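Local coordinates for protein salivary cystatin-L (Ixodes scapularis, PDB 4ZM8) that inhibits host cysteine proteases, notably cathepsins L and S, and so helps the feeding tick suppress its host's immune response, at residues N58-L63 against T93-E98; Y25-W30 against D41-V46. All coordinates share one frame; numbering follows the deposited sequence.

Contact 1 of 2, residues N58-L63 against T93-E98; sequences NYRLTL and TTVVFE
Phe97 carries CG anti to its backbone N (chi1 178°), and Tyr59 turns CG back beside its own N (chi1 -58°); the first ring thereby meets Asn58, the second the carbonyl of Val96. Residues 58-63 of strand 39-68 pair antiparallel with residues 93-98 of strand 90-99 in the cystatin beta-sheet. Asn58 OD1 lies near the plane of the Phe97 ring at its edge, 3.4 Å from CD1, with amide and ring almost perpendicular. Asn58 OD1 also lies 3.7 Å from Val95 CG1, while ND2 of this amide bonds Gln52 of the second subunit. Arg60 runs beside Thr93 on this face, CG 4.0 Å from Thr93 CG2, and its guanidinium forms a salt bridge with Glu50 of that subunit.

On the buried face, the Tyr59 ring turns an edge to Val96 O, 3.2 Å from CD1, and Leu61 CB packs 4.0 Å from Thr94 CG2. The hydroxyl of Thr94 is taken up by the Ser107 carbonyl, leaving its methyl for Leu61. Two hydrogen-bonded pairs, Tyr59 with Val96 and Leu61 with Thr94, join the backbones. In the first, Tyr59 N bonds Val96 O and Val96 N bonds Tyr59 O. In the second, Thr94 N reaches Leu61 O at 3.2 Å, and Leu61 N bonds Thr94 O, 2.7 Å away.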
loop_
_atom_site.group_PDB
_atom_site.type_symbol
_atom_site.label_atom_id
_atom_site.label_comp_id
_atom_site.label_asym_id
_atom_site.label_seq_id
_atom_site.Cartn_x
_atom_site.Cartn_y
_atom_site.Cartn_z
ATOM N N ASN A 58 -6.238 -2.672 -8.944
ATOM C CA ASN A 58 -4.835 -2.495 -9.283
ATOM C C ASN A 58 -4.608 -2.802 -10.761
ATOM O O ASN A 58 -5.009 -3.850 -11.247
ATOM C CB ASN A 58 -3.953 -3.384 -8.414
ATOM C CG ASN A 58 -3.371 -2.642 -7.242
ATOM O OD1 ASN A 58 -3.312 -1.422 -7.247
ATOM N ND2 ASN A 58 -2.919 -3.368 -6.243
ATOM N N TYR A 59 -3.991 -1.875 -11.483
ATOM C CA TYR A 59 -3.636 -2.119 -12.874
ATOM C C TYR A 59 -2.125 -2.265 -13.016
ATOM O O TYR A 59 -1.395 -1.287 -12.911
ATOM C CB TYR A 59 -4.130 -0.988 -13.773
ATOM C CG TYR A 59 -5.623 -0.765 -13.722
ATOM C CD1 TYR A 59 -6.209 -0.071 -12.666
ATOM C CD2 TYR A 59 -6.449 -1.249 -14.724
ATOM C CE1 TYR A 59 -7.568 0.136 -12.621
ATOM C CE2 TYR A 59 -7.820 -1.043 -14.681
ATOM C CZ TYR A 59 -8.370 -0.354 -13.628
ATOM O OH TYR A 59 -9.728 -0.157 -13.585
ATOM N N ARG A 60 -1.645 -3.477 -13.250
ATOM C CA ARG A 60 -0.233 -3.628 -13.548
ATOM C C ARG A 60 -0.011 -3.444 -15.048
ATOM O O ARG A 60 -0.654 -4.106 -15.866
ATOM C CB ARG A 60 0.287 -4.980 -13.086
ATOM C CG ARG A 60 1.793 -5.065 -13.072
ATOM C CD ARG A 60 2.252 -6.125 -12.090
ATOM N NE ARG A 60 1.717 -7.444 -12.418
ATOM C CZ ARG A 60 1.665 -8.468 -11.567
ATOM N NH1 ARG A 60 2.099 -8.335 -10.321
ATOM N NH2 ARG A 60 1.157 -9.624 -11.964
ATOM N N LEU A 61 0.892 -2.537 -15.409
ATOM C CA LEU A 61 1.112 -2.221 -16.811
ATOM C C LEU A 61 2.508 -2.584 -17.298
ATOM O O LEU A 61 3.519 -2.246 -16.671
ATOM C CB LEU A 61 0.854 -0.736 -17.058
ATOM C CG LEU A 61 -0.536 -0.307 -16.585
ATOM C CD1 LEU A 61 -0.829 1.127 -16.960
ATOM C CD2 LEU A 61 -1.599 -1.232 -17.131
ATOM N N THR A 62 2.576 -3.283 -18.420
ATOM C CA THR A 62 3.857 -3.383 -19.087
ATOM C C THR A 62 3.812 -2.437 -20.279
ATOM O O THR A 62 2.874 -2.476 -21.085
ATOM C CB THR A 62 4.191 -4.817 -19.514
ATOM O OG1 THR A 62 3.726 -5.725 -18.510
ATOM C CG2 THR A 62 5.701 -4.982 -19.669
ATOM N N LEU A 63 4.812 -1.564 -20.364
ATOM C CA LEU A 63 4.791 -0.486 -21.339
ATOM C C LEU A 63 6.072 -0.341 -22.115
ATOM O O LEU A 63 7.156 -0.580 -21.588
ATOM C CB LEU A 63 4.513 0.853 -20.654
ATOM C CG LEU A 63 3.217 0.969 -19.877
ATOM C CD1 LEU A 63 3.121 2.362 -19.306
ATOM C CD2 LEU A 63 2.049 0.642 -20.792
ATOM N N THR A 93 7.629 -1.417 -16.053
ATOM C CA THR A 93 6.463 -1.939 -15.352
ATOM C C THR A 93 6.015 -0.982 -14.265
ATOM O O THR A 93 6.830 -0.326 -13.619
ATOM C CB THR A 93 6.734 -3.316 -14.720
ATOM O OG1 THR A 93 7.451 -4.143 -15.648
ATOM C CG2 THR A 93 5.424 -3.990 -14.364
ATOM N N THR A 94 4.706 -0.912 -14.065
ATOM C CA THR A 94 4.149 -0.030 -13.066
ATOM C C THR A 94 2.775 -0.510 -12.655
ATOM O O THR A 94 2.039 -1.075 -13.471
ATOM C CB THR A 94 4.055 1.436 -13.582
ATOM O OG1 THR A 94 3.826 2.321 -12.482
ATOM C CG2 THR A 94 2.928 1.612 -14.606
ATOM N N VAL A 95 2.429 -0.290 -11.388
ATOM C CA VAL A 95 1.070 -0.549 -10.947
ATOM C C VAL A 95 0.359 0.767 -10.720
ATOM O O VAL A 95 0.944 1.714 -10.209
ATOM C CB VAL A 95 1.007 -1.370 -9.656
ATOM C CG1 VAL A 95 -0.417 -1.879 -9.453
ATOM C CG2 VAL A 95 2.004 -2.515 -9.684
ATOM N N VAL A 96 -0.907 0.813 -11.109
ATOM C CA VAL A 96 -1.733 1.982 -10.928
ATOM C C VAL A 96 -2.988 1.580 -10.187
ATOM O O VAL A 96 -3.859 0.900 -10.737
ATOM C CB VAL A 96 -2.130 2.639 -12.273
ATOM C CG1 VAL A 96 -3.147 3.769 -12.051
ATOM C CG2 VAL A 96 -0.908 3.143 -13.014
ATOM N N PHE A 97 -3.077 1.995 -8.928
ATOM C CA PHE A 97 -4.292 1.795 -8.161
ATOM C C PHE A 97 -5.295 2.900 -8.458
ATOM O O PHE A 97 -4.922 4.052 -8.637
ATOM C CB PHE A 97 -4.000 1.761 -6.667
ATOM C CG PHE A 97 -5.229 1.595 -5.827
ATOM C CD1 PHE A 97 -5.787 0.351 -5.644
ATOM C CD2 PHE A 97 -5.838 2.688 -5.248
ATOM C CE1 PHE A 97 -6.922 0.191 -4.888
ATOM C CE2 PHE A 97 -6.979 2.541 -4.491
ATOM C CZ PHE A 97 -7.521 1.284 -4.305
ATOM N N GLU A 98 -6.567 2.534 -8.506
ATOM C CA GLU A 98 -7.631 3.500 -8.660
ATOM C C GLU A 98 -8.771 3.168 -7.700
ATOM O O GLU A 98 -9.357 2.093 -7.774
ATOM C CB GLU A 98 -8.126 3.515 -10.101
ATOM C CG GLU A 98 -9.309 4.432 -10.362
ATOM C CD GLU A 98 -9.620 4.563 -11.848
ATOM O OE1 GLU A 98 -9.797 3.525 -12.517
ATOM O OE2 GLU A 98 -9.670 5.707 -12.346
#

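Contact 2 of 2, residues Y25-W30 against D41-V46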
loop_
_atom_site.group_PDB
_atom_site.type_symbol
_atom_site.label_atom_id
_atom_site.label_comp_id
_atom_site.label_asym_id
_atom_site.label_seq_id
_atom_site.Cartn_x
_atom_site.Cartn_y
_atom_site.Cartn_z
ATOM N N TYR A 25 -3.072 -9.817 17.304
ATOM C CA TYR A 25 -2.390 -10.212 16.077
ATOM C C TYR A 25 -1.345 -9.194 15.639
ATOM O O TYR A 25 -0.208 -9.555 15.349
ATOM C CB TYR A 25 -3.371 -10.421 14.930
ATOM C CG TYR A 25 -2.634 -10.643 13.633
ATOM C CD1 TYR A 25 -2.005 -11.859 13.370
ATOM C CD2 TYR A 25 -2.527 -9.632 12.683
ATOM C CE1 TYR A 25 -1.304 -12.066 12.188
ATOM C CE2 TYR A 25 -1.823 -9.831 11.500
ATOM C CZ TYR A 25 -1.213 -11.049 11.258
ATOM O OH TYR A 25 -0.514 -11.258 10.082
ATOM N N ALA A 26 -1.734 -7.926 15.587
ATOM C CA ALA A 26 -0.815 -6.869 15.192
ATOM C C ALA A 26 0.380 -6.747 16.131
ATOM O O ALA A 26 1.505 -6.605 15.679
ATOM C CB ALA A 26 -1.547 -5.534 15.116
ATOM N N THR A 27 0.128 -6.788 17.437
ATOM C CA THR A 27 1.177 -6.579 18.437
ATOM C C THR A 27 2.168 -7.732 18.518
ATOM O O THR A 27 3.381 -7.517 18.582
ATOM C CB THR A 27 0.593 -6.373 19.840
ATOM O OG1 THR A 27 -0.366 -5.310 19.813
ATOM C CG2 THR A 27 1.692 -6.004 20.794
ATOM N N SER A 28 1.646 -8.952 18.539
ATOM C CA SER A 28 2.488 -10.134 18.617
ATOM C C SER A 28 3.396 -10.216 17.407
ATOM O O SER A 28 4.605 -10.419 17.541
ATOM C CB SER A 28 1.629 -11.390 18.718
ATOM O OG SER A 28 0.738 -11.485 17.622
ATOM N N THR A 29 2.787 -10.045 16.232
ATOM C CA THR A 29 3.449 -10.079 14.928
ATOM C C THR A 29 4.554 -9.046 14.781
ATOM O O THR A 29 5.657 -9.362 14.331
ATOM C CB THR A 29 2.432 -9.834 13.810
ATOM O OG1 THR A 29 1.411 -10.833 13.867
ATOM C CG2 THR A 29 3.101 -9.839 12.441
ATOM N N TRP A 30 4.255 -7.806 15.155
ATOM C CA TRP A 30 5.194 -6.724 14.948
ATOM C C TRP A 30 6.412 -6.845 15.858
ATOM O O TRP A 30 7.538 -6.780 15.386
ATOM C CB TRP A 30 4.510 -5.372 15.149
ATOM C CG TRP A 30 5.486 -4.240 15.100
ATOM C CD1 TRP A 30 6.052 -3.691 13.982
ATOM C CD2 TRP A 30 6.028 -3.528 16.215
ATOM N NE1 TRP A 30 6.908 -2.677 14.338
ATOM C CE2 TRP A 30 6.911 -2.556 15.706
ATOM C CE3 TRP A 30 5.848 -3.611 17.596
ATOM C CZ2 TRP A 30 7.612 -1.687 16.524
ATOM C CZ3 TRP A 30 6.551 -2.743 18.412
ATOM C CH2 TRP A 30 7.421 -1.798 17.875
ATOM N N ASP A 41 5.584 -8.278 22.908
ATOM C CA ASP A 41 4.760 -7.192 23.421
ATOM C C ASP A 41 3.340 -7.700 23.388
ATOM O O ASP A 41 3.022 -8.596 22.601
ATOM C CB ASP A 41 4.879 -5.931 22.575
ATOM C CG ASP A 41 6.103 -5.120 22.897
ATOM O OD1 ASP A 41 6.755 -5.420 23.928
ATOM O OD2 ASP A 41 6.395 -4.176 22.125
ATOM N N THR A 42 2.480 -7.148 24.228
ATOM C CA THR A 42 1.076 -7.524 24.162
ATOM C C THR A 42 0.169 -6.303 24.331
ATOM O O THR A 42 0.628 -5.159 24.386
ATOM C CB THR A 42 0.727 -8.598 25.211
ATOM O OG1 THR A 42 -0.530 -9.205 24.883
ATOM C CG2 THR A 42 0.667 -7.986 26.607
ATOM N N VAL A 43 -1.127 -6.545 24.366
ATOM C CA VAL A 43 -2.050 -5.446 24.532
ATOM C C VAL A 43 -2.378 -5.212 26.010
ATOM O O VAL A 43 -2.948 -6.075 26.682
ATOM C CB VAL A 43 -3.318 -5.703 23.746
ATOM C CG1 VAL A 43 -4.251 -4.495 23.813
ATOM C CG2 VAL A 43 -2.957 -6.050 22.301
ATOM N N ALA A 44 -1.967 -4.058 26.516
ATOM C CA ALA A 44 -2.484 -3.555 27.780
ATOM C C ALA A 44 -3.891 -3.005 27.537
ATOM O O ALA A 44 -4.835 -3.417 28.207
ATOM C CB ALA A 44 -1.573 -2.481 28.362
ATOM N N GLU A 45 -4.034 -2.108 26.555
ATOM C CA GLU A 45 -5.341 -1.539 26.247
ATOM C C GLU A 45 -5.561 -1.070 24.832
ATOM O O GLU A 45 -4.732 -0.370 24.265
ATOM C CB GLU A 45 -5.629 -0.358 27.159
ATOM C CG GLU A 45 -7.016 0.170 26.967
ATOM C CD GLU A 45 -7.466 0.996 28.133
ATOM O OE1 GLU A 45 -7.974 0.395 29.103
ATOM O OE2 GLU A 45 -7.296 2.237 28.082
ATOM N N VAL A 46 -6.715 -1.434 24.282
ATOM C CA VAL A 46 -7.213 -0.825 23.053
ATOM C C VAL A 46 -7.841 0.539 23.350
ATOM O O VAL A 46 -8.985 0.652 23.795
ATOM C CB VAL A 46 -8.262 -1.698 22.352
ATOM C CG1 VAL A 46 -8.782 -0.995 21.105
ATOM C CG2 VAL A 46 -7.693 -3.059 22.016
#
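Trp30 turns the edge of its indole to Asp41, with CZ3 4.0 Å from carboxylate oxygen OD2, which lies near the ring plane; ring and carboxylate are inclined by 37°. The indole also stacks with Phe109 of the second subunit. Within the helix, the Tyr25 ring carries Thr29 OG1 over one face, 3.4 Å above its plane and displaced toward the rim, and forms a cation-pi pair with Lys104 of the second subunit.

The contact lays helix 17-32 of the cystatin fold against the start of strand 39-68; helix segment 25-30 and strand residues 41-43 run nearly antiparallel. Its centre is Thr27, whose CB points at the strand. With OG1 beside the backbone N (chi1 -54°), the hydroxyl can bond the Ala23 carbonyl one turn back, and CG2 is left to face the strand. Thr27 CG2 lies 3.4 Å from Asp41 O and 3.7 Å from Asp41 CB, while Thr27 OG1 passes Val43 CG2 at 3.7 Å. Ser31, just beyond the helical segment, links both sides through OG, which bonds Asp41 N and Thr27 O.

Between the segments themselves the chemistry is van der Waals contact. The Asp41 carboxylate, buried beside the indole, gains its salt bridge from Arg90 of the second subunit, which probably favours its charged form; part of its polar environment thus comes from the other chain of the dimer.

In the fold
Contact 1 and contact 2 share strand 39-68 but sit far apart on it, their centres about 34 Å apart. Contact 1 lies nearer the centre of the chain and is only partly buried; contact 2 is a buried patch toward one end, where a helix packs on a strand. Backbone hydrogen bonds dominate the sheet pairing of 58-63 with 93-98, whereas 25-30 meets 41-46 through van der Waals contacts of side chains, partly against the strand's backbone. Both adjoin the second subunit, whose strands extend the sheet beside each. One long strand spanning two separated parts, each completed by the partner, is consistent with a domain-swapped dimer; homodimers form in vitro and are predicted to be inactive.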